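Local coordinates for Alr1585 protein (Nostoc sp., PDB 5C2I) that is a haem-dependent dye-decolorizing (DyP-type) peroxidase, a tetrameric oxidoreductase that probably uses hydrogen peroxide to oxidise its substrates, at residues D91-F96 against L151-D156; H328-K333 against G416-I421; S425-W430 against E441-L446. The protein carries 1 engineered substitution. One frame throughout, in Å; residues are numbered along the deposited sequence.

Contact 1. Residues D91-F96 against L151-D156; sequences DVFANF and LVLIAD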
loop_
_atom_site.group_PDB
_atom_site.type_symbol
_atom_site.label_atom_id
_atom_site.label_comp_id
_atom_site.label_asym_id
_atom_site.label_seq_id
_atom_site.Cartn_x
_atom_site.Cartn_y
_atom_site.Cartn_z
ATOM N N ASP A 91 -17.260 -18.189 9.305
ATOM C CA ASP A 91 -17.379 -19.071 8.152
ATOM C C ASP A 91 -17.634 -18.225 6.902
ATOM O O ASP A 91 -17.998 -17.038 6.997
ATOM C CB ASP A 91 -18.585 -19.998 8.333
ATOM C CG ASP A 91 -18.447 -20.959 9.506
ATOM O OD1 ASP A 91 -17.314 -21.291 9.908
ATOM O OD2 ASP A 91 -19.500 -21.379 10.028
ATOM N N VAL A 92 -17.499 -18.838 5.723
ATOM C CA VAL A 92 -18.017 -18.221 4.514
ATOM C C VAL A 92 -19.474 -17.899 4.696
ATOM O O VAL A 92 -20.194 -18.552 5.464
ATOM C CB VAL A 92 -17.894 -19.102 3.218
ATOM C CG1 VAL A 92 -16.453 -19.240 2.806
ATOM C CG2 VAL A 92 -18.533 -20.449 3.365
ATOM N N PHE A 93 -19.922 -16.907 3.962
ATOM C CA PHE A 93 -21.325 -16.556 3.905
ATOM C C PHE A 93 -21.975 -17.305 2.750
ATOM O O PHE A 93 -21.389 -17.399 1.662
ATOM C CB PHE A 93 -21.490 -15.039 3.675
ATOM C CG PHE A 93 -22.923 -14.610 3.637
ATOM C CD1 PHE A 93 -23.655 -14.706 2.444
ATOM C CD2 PHE A 93 -23.591 -14.317 4.814
ATOM C CE1 PHE A 93 -25.018 -14.498 2.448
ATOM C CE2 PHE A 93 -24.948 -14.016 4.802
ATOM C CZ PHE A 93 -25.649 -14.099 3.616
ATOM N N ALA A 94 -23.188 -17.824 2.939
ATOM C CA ALA A 94 -23.885 -18.483 1.810
ATOM C C ALA A 94 -25.395 -18.226 1.792
ATOM O O ALA A 94 -26.065 -18.303 2.848
ATOM C CB ALA A 94 -23.600 -19.980 1.815
ATOM N N ASN A 95 -25.922 -18.030 0.585
ATOM C CA ASN A 95 -27.347 -17.985 0.313
ATOM C C ASN A 95 -27.672 -19.087 -0.703
ATOM O O ASN A 95 -26.814 -19.517 -1.499
ATOM C CB ASN A 95 -27.778 -16.687 -0.375
ATOM C CG ASN A 95 -27.941 -15.488 0.521
ATOM O OD1 ASN A 95 -27.491 -14.390 0.169
ATOM N ND2 ASN A 95 -28.658 -15.639 1.641
ATOM N N PHE A 96 -28.929 -19.486 -0.725
ATOM C CA PHE A 96 -29.449 -20.369 -1.770
ATOM C C PHE A 96 -30.815 -19.854 -2.226
ATOM O O PHE A 96 -31.708 -19.618 -1.389
ATOM C CB PHE A 96 -29.572 -21.793 -1.246
ATOM C CG PHE A 96 -30.054 -22.792 -2.272
ATOM C CD1 PHE A 96 -29.183 -23.317 -3.192
ATOM C CD2 PHE A 96 -31.387 -23.174 -2.326
ATOM C CE1 PHE A 96 -29.632 -24.182 -4.182
ATOM C CE2 PHE A 96 -31.837 -24.075 -3.275
ATOM C CZ PHE A 96 -30.948 -24.585 -4.198
ATOM N N LEU A 151 -29.826 -20.421 -7.708
ATOM C CA LEU A 151 -28.621 -19.650 -7.588
ATOM C C LEU A 151 -28.002 -19.995 -6.232
ATOM O O LEU A 151 -28.652 -19.836 -5.181
ATOM C CB LEU A 151 -28.925 -18.168 -7.700
ATOM C CG LEU A 151 -27.800 -17.147 -7.354
ATOM C CD1 LEU A 151 -26.529 -17.286 -8.182
ATOM C CD2 LEU A 151 -28.336 -15.718 -7.451
ATOM N N VAL A 152 -26.724 -20.353 -6.254
ATOM C CA VAL A 152 -25.920 -20.453 -5.047
ATOM C C VAL A 152 -25.040 -19.194 -4.947
ATOM O O VAL A 152 -24.328 -18.840 -5.884
ATOM C CB VAL A 152 -25.045 -21.699 -5.116
ATOM C CG1 VAL A 152 -24.151 -21.809 -3.918
ATOM C CG2 VAL A 152 -25.916 -22.935 -5.222
ATOM N N LEU A 153 -25.037 -18.560 -3.779
ATOM C CA LEU A 153 -24.208 -17.368 -3.549
ATOM C C LEU A 153 -23.301 -17.690 -2.365
ATOM O O LEU A 153 -23.780 -18.030 -1.288
ATOM C CB LEU A 153 -25.098 -16.156 -3.268
ATOM C CG LEU A 153 -24.424 -14.790 -3.002
ATOM C CD1 LEU A 153 -25.449 -13.677 -3.262
ATOM C CD2 LEU A 153 -23.872 -14.677 -1.584
ATOM N N ILE A 154 -21.987 -17.580 -2.578
ATOM C CA ILE A 154 -20.991 -17.770 -1.535
ATOM C C ILE A 154 -20.066 -16.567 -1.477
ATOM O O ILE A 154 -19.644 -16.076 -2.520
ATOM C CB ILE A 154 -20.121 -19.027 -1.793
ATOM C CG1 ILE A 154 -21.025 -20.250 -2.017
ATOM C CG2 ILE A 154 -19.254 -19.334 -0.566
ATOM C CD1 ILE A 154 -21.173 -20.564 -3.450
ATOM N N ALA A 155 -19.802 -16.050 -0.275
ATOM C CA ALA A 155 -19.067 -14.828 -0.124
ATOM C C ALA A 155 -18.101 -14.857 1.052
ATOM O O ALA A 155 -18.329 -15.532 2.055
ATOM C CB ALA A 155 -20.040 -13.622 -0.018
ATOM N N ASP A 156 -17.011 -14.133 0.901
ATOM C CA ASP A 156 -15.969 -14.110 1.884
ATOM C C ASP A 156 -15.021 -12.940 1.563
ATOM O O ASP A 156 -14.891 -12.560 0.419
ATOM C CB ASP A 156 -15.156 -15.394 1.882
ATOM C CG ASP A 156 -14.460 -15.637 3.227
ATOM O OD1 ASP A 156 -15.129 -16.162 4.160
ATOM O OD2 ASP A 156 -13.293 -15.230 3.406
#
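Phe93 pairs with Ala155 and Asn95 with Leu153 through the four backbone hydrogen bonds that join these strands. Phe93 N gives to Ala155 O at 2.8 Å and its carbonyl takes the amide of Ala155; Asn95 N gives to Leu153 O, also at 2.8 Å, while Leu153 N to Asn95 O is 3.0 Å and almost straight. Between these two pairs lies the non-hydrogen-bonded pair Ala94 and Ile154, where weaker CA-H...O contacts fill in: Ala94 CA stands 3.1 Å from Leu153 O, and Ile154 CA approaches Phe93 O. The strands run antiparallel, 168° between their directions, as the edge strand 93-98 and its neighbour 150-156 in the antiparallel sheet of the DyP dimeric alpha+beta barrel domain. Apolar contacts divide between the two faces. On one, Phe93 CG is anti to the backbone N (chi1 -179°), and the CD1 edge of the ring meets Leu153 CD2 at 4.0 Å; Asn95 lies side by side with Leu153, CB to CB, its ND2 hydrogen-bonded to Gly32 O. On the other, Phe96 meets Val152 CG2 with its ring edge, CD1 to CG2 3.9 Å, and helix 55-68 packs there through Phe65, which touches Ala94, Phe96 and Val152. Val92, just before the strand, lies alongside Ile154, pointing the same way, with Val92 CB 4.0 Å from Ile154 CG2. At the end of strand 150-156, Asp156 OD1 lies 3.6 Å from Val92 CG1, the two side chains crossing at about a right angle, while OD2 accepts from the amide of Asp158.

Contact 2. Residues H328-K333 against G416-I421; sequences HSHTRK and GPDPLI. With HEM (protoporphyrin IX containing Fe), chain E.
His330 stands between a carboxylate and a metal: ND1 gives its proton to Asp418 OD2 at 2.7 Å, and NE2 binds the haem iron at 2.1 Å. The N-H...O bond is nearly straight (168°), lies close to the imidazole plane and uses the syn lone pair of OD2, although the carboxylate is turned 67° from the ring. Asp418 CG, anti to the backbone N (chi1 -180°), is carried toward His330, and the other oxygen is tied back into its own loop: Asp418 OD1 accepts from Leu420 N at 2.8 Å, nearly along the C-O bond, and from Ile421 N at 3.0 Å, from above the carboxylate plane. The first of these makes an Asx turn. The bond to ND1 helps fix the rotation of the ring about its bond to iron. Replacing Asp418 by an alanine would probably leave His330 ND1 without this acceptor and the amides of Leu420 and Ile421 without theirs, so that the ring could turn more easily. Leu420 crosses the imidazole obliquely and sets CD2 over one face in a CH-pi contact, 3.7 Å from the centroid, whereas Ile421 CD1 comes to the ring edge beside CE1. Lys333 slides past Asp418 in the opposite direction; its chain is bent at chi2 and chi3, NZ bonds Gly416 O at 2.9 Å, and the carbonyls of Phe410 and Trp404 also hold the ammonium. Ile421 CG2 in turn packs on the porphyrin, 3.5 Å from CHC. A water 2.3 Å from the iron takes the opposite, distal face; His330 and Asp418 form the proximal His-carboxylate pair familiar from haem peroxidases.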
loop_
_atom_site.group_PDB
_atom_site.type_symbol
_atom_site.label_atom_id
_atom_site.label_comp_id
_atom_site.label_asym_id
_atom_site.label_seq_id
_atom_site.Cartn_x
_atom_site.Cartn_y
_atom_site.Cartn_z
ATOM N N HIS A 328 -35.690 14.029 -13.758
ATOM C CA HIS A 328 -35.190 12.849 -14.430
ATOM C C HIS A 328 -33.986 12.169 -13.777
ATOM O O HIS A 328 -33.636 11.083 -14.199
ATOM C CB HIS A 328 -34.854 13.173 -15.903
ATOM C CG HIS A 328 -33.720 14.137 -16.041
ATOM N ND1 HIS A 328 -33.883 15.433 -16.456
ATOM C CD2 HIS A 328 -32.401 13.987 -15.803
ATOM C CE1 HIS A 328 -32.709 16.043 -16.472
ATOM N NE2 HIS A 328 -31.799 15.188 -16.072
ATOM N N SER A 329 -33.326 12.825 -12.810
ATOM C CA SER A 329 -32.113 12.296 -12.245
ATOM C C SER A 329 -32.405 10.948 -11.611
ATOM O O SER A 329 -33.465 10.752 -11.011
ATOM C CB SER A 329 -31.507 13.265 -11.230
ATOM O OG SER A 329 -31.211 14.531 -11.816
ATOM N N HIS A 330 -31.465 10.028 -11.761
ATOM C CA HIS A 330 -31.666 8.657 -11.274
ATOM C C HIS A 330 -32.236 8.562 -9.834
ATOM O O HIS A 330 -33.193 7.800 -9.611
ATOM C CB HIS A 330 -30.372 7.881 -11.413
ATOM C CG HIS A 330 -30.467 6.442 -10.983
ATOM N ND1 HIS A 330 -31.338 5.544 -11.559
ATOM C CD2 HIS A 330 -29.730 5.737 -10.089
ATOM C CE1 HIS A 330 -31.127 4.341 -11.047
ATOM N NE2 HIS A 330 -30.149 4.434 -10.169
ATOM N N THR A 331 -31.662 9.307 -8.894
ATOM C CA THR A 331 -32.127 9.248 -7.502
ATOM C C THR A 331 -33.536 9.727 -7.332
ATOM O O THR A 331 -34.312 9.154 -6.564
ATOM C CB THR A 331 -31.205 10.015 -6.502
ATOM O OG1 THR A 331 -31.081 11.364 -6.912
ATOM C CG2 THR A 331 -29.825 9.371 -6.418
ATOM N N ARG A 332 -33.906 10.739 -8.096
ATOM C CA ARG A 332 -35.226 11.309 -7.964
ATOM C C ARG A 332 -36.307 10.508 -8.719
ATOM O O ARG A 332 -37.467 10.497 -8.303
ATOM C CB ARG A 332 -35.213 12.769 -8.446
ATOM C CG ARG A 332 -36.460 13.553 -8.062
ATOM C CD ARG A 332 -36.245 15.041 -8.086
ATOM N NE ARG A 332 -37.410 15.736 -7.580
ATOM C CZ ARG A 332 -37.456 17.033 -7.277
ATOM N NH1 ARG A 332 -36.383 17.812 -7.367
ATOM N NH2 ARG A 332 -38.571 17.536 -6.752
ATOM N N LYS A 333 -35.919 9.820 -9.798
ATOM C CA LYS A 333 -36.806 8.886 -10.492
ATOM C C LYS A 333 -37.081 7.620 -9.652
ATOM O O LYS A 333 -38.235 7.198 -9.515
ATOM C CB LYS A 333 -36.173 8.436 -11.790
ATOM C CG LYS A 333 -36.307 9.459 -12.897
ATOM C CD LYS A 333 -37.682 9.374 -13.570
ATOM C CE LYS A 333 -37.673 9.641 -15.049
ATOM N NZ LYS A 333 -38.922 9.213 -15.741
ATOM N N GLY A 416 -38.994 12.784 -19.334
ATOM C CA GLY A 416 -38.114 11.909 -20.094
ATOM C C GLY A 416 -37.729 10.722 -19.234
ATOM O O GLY A 416 -37.962 10.705 -18.032
ATOM N N PRO A 417 -37.119 9.711 -19.853
ATOM C CA PRO A 417 -36.652 8.565 -19.085
ATOM C C PRO A 417 -35.486 8.913 -18.161
ATOM O O PRO A 417 -34.744 9.878 -18.411
ATOM C CB PRO A 417 -36.212 7.573 -20.161
ATOM C CG PRO A 417 -35.989 8.391 -21.401
ATOM C CD PRO A 417 -36.822 9.616 -21.286
ATOM N N ASP A 418 -35.332 8.109 -17.098
ATOM C CA ASP A 418 -34.106 8.103 -16.294
ATOM C C ASP A 418 -32.901 7.950 -17.257
ATOM O O ASP A 418 -32.881 6.996 -18.023
ATOM C CB ASP A 418 -34.221 6.908 -15.334
ATOM C CG ASP A 418 -33.043 6.734 -14.402
ATOM O OD1 ASP A 418 -31.863 6.867 -14.825
ATOM O OD2 ASP A 418 -33.337 6.384 -13.229
ATOM N N PRO A 419 -31.944 8.938 -17.291
ATOM C CA PRO A 419 -30.872 8.894 -18.301
ATOM C C PRO A 419 -29.820 7.840 -17.996
ATOM O O PRO A 419 -29.067 7.431 -18.885
ATOM C CB PRO A 419 -30.246 10.287 -18.209
ATOM C CG PRO A 419 -30.477 10.665 -16.774
ATOM C CD PRO A 419 -31.861 10.156 -16.473
ATOM N N LEU A 420 -29.841 7.317 -16.771
ATOM C CA LEU A 420 -28.946 6.239 -16.407
ATOM C C LEU A 420 -29.484 4.869 -16.785
ATOM O O LEU A 420 -28.782 4.099 -17.423
ATOM C CB LEU A 420 -28.687 6.320 -14.877
ATOM C CG LEU A 420 -27.532 5.500 -14.342
ATOM C CD1 LEU A 420 -26.206 6.005 -14.899
ATOM C CD2 LEU A 420 -27.506 5.528 -12.802
ATOM N N ILE A 421 -30.746 4.553 -16.424
ATOM C CA ILE A 421 -31.282 3.202 -16.582
ATOM C C ILE A 421 -32.606 3.117 -17.350
ATOM O O ILE A 421 -33.124 2.013 -17.598
ATOM C CB ILE A 421 -31.529 2.501 -15.206
ATOM C CG1 ILE A 421 -32.632 3.206 -14.421
ATOM C CG2 ILE A 421 -30.278 2.402 -14.407
ATOM C CD1 ILE A 421 -33.264 2.385 -13.306
HETATM C CHA HEM E . -29.343 4.826 -6.286
HETATM C CHB HEM E . -26.237 3.786 -9.826
HETATM C CHC HEM E . -29.361 0.533 -11.582
HETATM C CHD HEM E . -32.529 1.786 -8.180
HETATM C C1A HEM E . -28.229 4.843 -7.110
HETATM C C2A HEM E . -27.106 5.707 -6.953
HETATM C C3A HEM E . -26.239 5.411 -7.947
HETATM C C4A HEM E . -26.811 4.357 -8.694
HETATM C CMA HEM E . -24.886 6.018 -8.204
HETATM C CAA HEM E . -26.890 6.774 -5.872
HETATM C CBA HEM E . -26.239 6.336 -4.558
HETATM C CGA HEM E . -27.110 5.301 -3.903
HETATM O O1A HEM E . -28.103 5.617 -3.183
HETATM O O2A HEM E . -26.840 4.113 -4.088
HETATM C C1B HEM E . -26.826 2.768 -10.575
HETATM C C2B HEM E . -26.194 2.127 -11.698
HETATM C C3B HEM E . -27.028 1.206 -12.158
HETATM C C4B HEM E . -28.235 1.326 -11.336
HETATM C CMB HEM E . -24.829 2.441 -12.199
HETATM C CAB HEM E . -26.888 0.203 -13.242
HETATM C CBB HEM E . -25.707 -0.265 -13.684
HETATM C C1C HEM E . -30.546 0.618 -10.833
HETATM C C2C HEM E . -31.735 -0.021 -11.117
HETATM C C3C HEM E . -32.640 0.359 -10.159
HETATM C C4C HEM E . -31.967 1.216 -9.281
HETATM C CMC HEM E . -32.012 -1.005 -12.216
HETATM C CAC HEM E . -34.054 0.014 -10.019
HETATM C CBC HEM E . -34.918 -0.281 -10.959
HETATM C C1D HEM E . -31.819 2.638 -7.337
HETATM C C2D HEM E . -32.424 3.165 -6.119
HETATM C C3D HEM E . -31.568 4.043 -5.613
HETATM C C4D HEM E . -30.405 3.997 -6.526
HETATM C CMD HEM E . -33.781 2.825 -5.524
HETATM C CAD HEM E . -31.738 4.813 -4.336
HETATM C CBD HEM E . -32.514 6.124 -4.512
HETATM C CGD HEM E . -32.668 6.795 -3.186
HETATM O O1D HEM E . -32.266 7.953 -3.110
HETATM O O2D HEM E . -33.196 6.217 -2.175
HETATM N NA HEM E . -28.071 4.074 -8.225
HETATM N NB HEM E . -28.034 2.313 -10.463
HETATM N NC HEM E . -30.712 1.453 -9.767
HETATM N ND HEM E . -30.642 3.216 -7.592
HETATM FE FE HEM E . -29.394 2.800 -9.002
HETATM O O HOH W 1 -28.542 0.948 -7.858
#

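Contact 3. Residues S425-W430 against E441-L446; sequences SGTQKW and EYNFQL
A beta hairpin, strands 428-431 and 439-442, frays here into two loop segments that side chains and water keep together. Gln428 and Tyr442 form an antiparallel hydrogen-bonded pair, with Tyr442 N to Gln428 O at 3.0 Å. Tyr442 O takes two donors from opposite faces of its carbonyl plane: Gln428 N and, at 3.1 Å, Trp430 NE1, whose N-H points to it nearly in the indole plane. Trp430 also lays CZ2 3.9 Å from Phe444 CB, the two side chains crossing at about a right angle, and it packs onto helices 263-277 and 281-289. Where the strand pairing stops, the bend of Gln428 at chi2 (83°) swings CD back across, and OE1 replaces a backbone carbonyl as acceptor for Phe444 N at 3.1 Å; NE2 goes to Pro417 O and to a water that also accepts from Gly426 N and lies 2.7 Å from Phe444 O. On the more exposed side Asn443 ND2 donates to Thr427 OG1 at 2.7 Å, the hydroxyl lying 29° out of the amide plane. At the far end Gln445 OE1 accepts from both Ser425 OG, at 2.8 Å, and Leu446 N, at 2.9 Å.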
loop_
_atom_site.group_PDB
_atom_site.type_symbol
_atom_site.label_atom_id
_atom_site.label_comp_id
_atom_site.label_asym_id
_atom_site.label_seq_id
_atom_site.Cartn_x
_atom_site.Cartn_y
_atom_site.Cartn_z
ATOM N N SER A 425 -34.089 4.942 -24.289
ATOM C CA SER A 425 -33.512 6.244 -24.065
ATOM C C SER A 425 -34.371 7.314 -24.724
ATOM O O SER A 425 -35.174 7.028 -25.656
ATOM C CB SER A 425 -32.091 6.342 -24.609
ATOM O OG SER A 425 -32.062 6.153 -26.010
ATOM N N GLY A 426 -34.212 8.539 -24.256
ATOM C CA GLY A 426 -34.997 9.666 -24.774
ATOM C C GLY A 426 -34.451 11.021 -24.362
ATOM O O GLY A 426 -33.224 11.223 -24.277
ATOM N N THR A 427 -35.365 11.972 -24.168
ATOM C CA THR A 427 -35.008 13.358 -24.071
ATOM C C THR A 427 -35.203 13.826 -22.632
ATOM O O THR A 427 -36.262 13.663 -22.092
ATOM C CB THR A 427 -35.896 14.215 -24.974
ATOM O OG1 THR A 427 -35.833 13.698 -26.301
ATOM C CG2 THR A 427 -35.446 15.685 -24.967
ATOM N N GLN A 428 -34.171 14.442 -22.061
ATOM C CA GLN A 428 -34.294 15.136 -20.770
ATOM C C GLN A 428 -34.122 16.631 -20.938
ATOM O O GLN A 428 -33.523 17.112 -21.916
ATOM C CB GLN A 428 -33.258 14.592 -19.776
ATOM C CG GLN A 428 -33.399 13.110 -19.473
ATOM C CD GLN A 428 -32.732 12.238 -20.517
ATOM O OE1 GLN A 428 -31.776 12.650 -21.196
ATOM N NE2 GLN A 428 -33.208 11.008 -20.628
ATOM N N LYS A 429 -34.674 17.377 -19.987
ATOM C CA LYS A 429 -34.500 18.830 -19.913
ATOM C C LYS A 429 -33.577 19.138 -18.750
ATOM O O LYS A 429 -33.860 18.745 -17.630
ATOM C CB LYS A 429 -35.850 19.503 -19.688
ATOM C CG LYS A 429 -36.783 19.333 -20.887
ATOM C CD LYS A 429 -38.065 20.129 -20.732
ATOM C CE LYS A 429 -39.005 19.478 -19.758
ATOM N NZ LYS A 429 -40.378 19.973 -19.997
ATOM N N TRP A 430 -32.487 19.828 -19.032
ATOM C CA TRP A 430 -31.408 20.063 -18.075
ATOM C C TRP A 430 -31.352 21.540 -17.724
ATOM O O TRP A 430 -31.389 22.395 -18.630
ATOM C CB TRP A 430 -30.089 19.607 -18.696
ATOM C CG TRP A 430 -30.179 18.203 -19.232
ATOM C CD1 TRP A 430 -30.738 17.812 -20.406
ATOM C CD2 TRP A 430 -29.711 17.005 -18.607
ATOM N NE1 TRP A 430 -30.618 16.455 -20.577
ATOM C CE2 TRP A 430 -30.017 15.930 -19.473
ATOM C CE3 TRP A 430 -29.047 16.727 -17.402
ATOM C CZ2 TRP A 430 -29.690 14.599 -19.160
ATOM C CZ3 TRP A 430 -28.729 15.436 -17.097
ATOM C CH2 TRP A 430 -29.039 14.376 -17.975
ATOM N N GLU A 441 -32.798 21.041 -23.821
ATOM C CA GLU A 441 -32.992 19.600 -24.091
ATOM C C GLU A 441 -31.681 18.927 -24.500
ATOM O O GLU A 441 -30.891 19.505 -25.230
ATOM C CB GLU A 441 -34.021 19.389 -25.212
ATOM C CG GLU A 441 -35.451 19.623 -24.774
ATOM C CD GLU A 441 -36.441 19.365 -25.888
ATOM O OE1 GLU A 441 -36.047 19.364 -27.060
ATOM O OE2 GLU A 441 -37.626 19.136 -25.570
ATOM N N TYR A 442 -31.455 17.708 -24.018
ATOM C CA TYR A 442 -30.319 16.893 -24.455
ATOM C C TYR A 442 -30.736 15.440 -24.289
ATOM O O TYR A 442 -31.282 15.051 -23.234
ATOM C CB TYR A 442 -29.071 17.205 -23.618
ATOM C CG TYR A 442 -27.806 16.506 -23.995
ATOM C CD1 TYR A 442 -27.541 15.202 -23.559
ATOM C CD2 TYR A 442 -26.834 17.159 -24.728
ATOM C CE1 TYR A 442 -26.353 14.550 -23.886
ATOM C CE2 TYR A 442 -25.646 16.513 -25.064
ATOM C CZ TYR A 442 -25.411 15.210 -24.626
ATOM O OH TYR A 442 -24.216 14.619 -24.956
ATOM N N ASN A 443 -30.498 14.648 -25.322
ATOM C CA ASN A 443 -30.844 13.215 -25.280
ATOM C C ASN A 443 -29.645 12.456 -24.729
ATOM O O ASN A 443 -28.719 12.151 -25.473
ATOM C CB ASN A 443 -31.177 12.663 -26.649
ATOM C CG ASN A 443 -32.623 12.792 -27.034
ATOM O OD1 ASN A 443 -33.193 11.796 -27.504
ATOM N ND2 ASN A 443 -33.227 13.952 -26.856
ATOM N N PHE A 444 -29.640 12.190 -23.419
ATOM C CA PHE A 444 -28.549 11.458 -22.846
ATOM C C PHE A 444 -28.772 9.986 -23.202
ATOM O O PHE A 444 -29.873 9.442 -23.040
ATOM C CB PHE A 444 -28.432 11.639 -21.326
ATOM C CG PHE A 444 -27.113 11.167 -20.783
ATOM C CD1 PHE A 444 -26.007 11.996 -20.810
ATOM C CD2 PHE A 444 -26.986 9.872 -20.246
ATOM C CE1 PHE A 444 -24.777 11.563 -20.341
ATOM C CE2 PHE A 444 -25.761 9.439 -19.785
ATOM C CZ PHE A 444 -24.658 10.281 -19.821
ATOM N N GLN A 445 -27.744 9.351 -23.748
ATOM C CA GLN A 445 -27.904 8.010 -24.228
ATOM C C GLN A 445 -27.835 6.989 -23.104
ATOM O O GLN A 445 -27.221 7.222 -22.059
ATOM C CB GLN A 445 -26.861 7.747 -25.268
ATOM C CG GLN A 445 -26.961 6.414 -25.964
ATOM C CD GLN A 445 -28.281 6.246 -26.691
ATOM O OE1 GLN A 445 -29.265 5.819 -26.087
ATOM N NE2 GLN A 445 -28.329 6.644 -27.952
ATOM N N LEU A 446 -28.495 5.857 -23.336
ATOM C CA LEU A 446 -28.491 4.735 -22.378
ATOM C C LEU A 446 -27.218 3.947 -22.578
ATOM O O LEU A 446 -26.972 3.418 -23.660
ATOM C CB LEU A 446 -29.712 3.840 -22.594
ATOM C CG LEU A 446 -29.828 2.570 -21.765
ATOM C CD1 LEU A 446 -29.878 2.899 -20.300
ATOM C CD2 LEU A 446 -31.056 1.774 -22.204
HETATM O O HOH W 2 -32.240 8.685 -22.078
HETATM O O HOH W 3 -31.402 9.565 -25.577
#

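In the fold
From the N terminus, contact 1 comes first, closing a loop of 54 largely helical and irregular residues between two neighbouring strands of the N-terminal sheet. Contact 2 closes a longer loop of 82 residues, bringing the loop after helix 397-405 back to the short helix 330-334 beside the haem. Contact 3 then follows within a few residues, spanning just ten. The three stand in series, none nested or crossed. Contact 1 lies on the other side of the chain's centre from contacts 2 and 3, its centre about 33 Å from that of contact 2. Contacts 2 and 3, centres about 10 Å apart, touch: His328 packs against Trp430 and Leu420 against Leu446, joining the hairpin to both halves of contact 2.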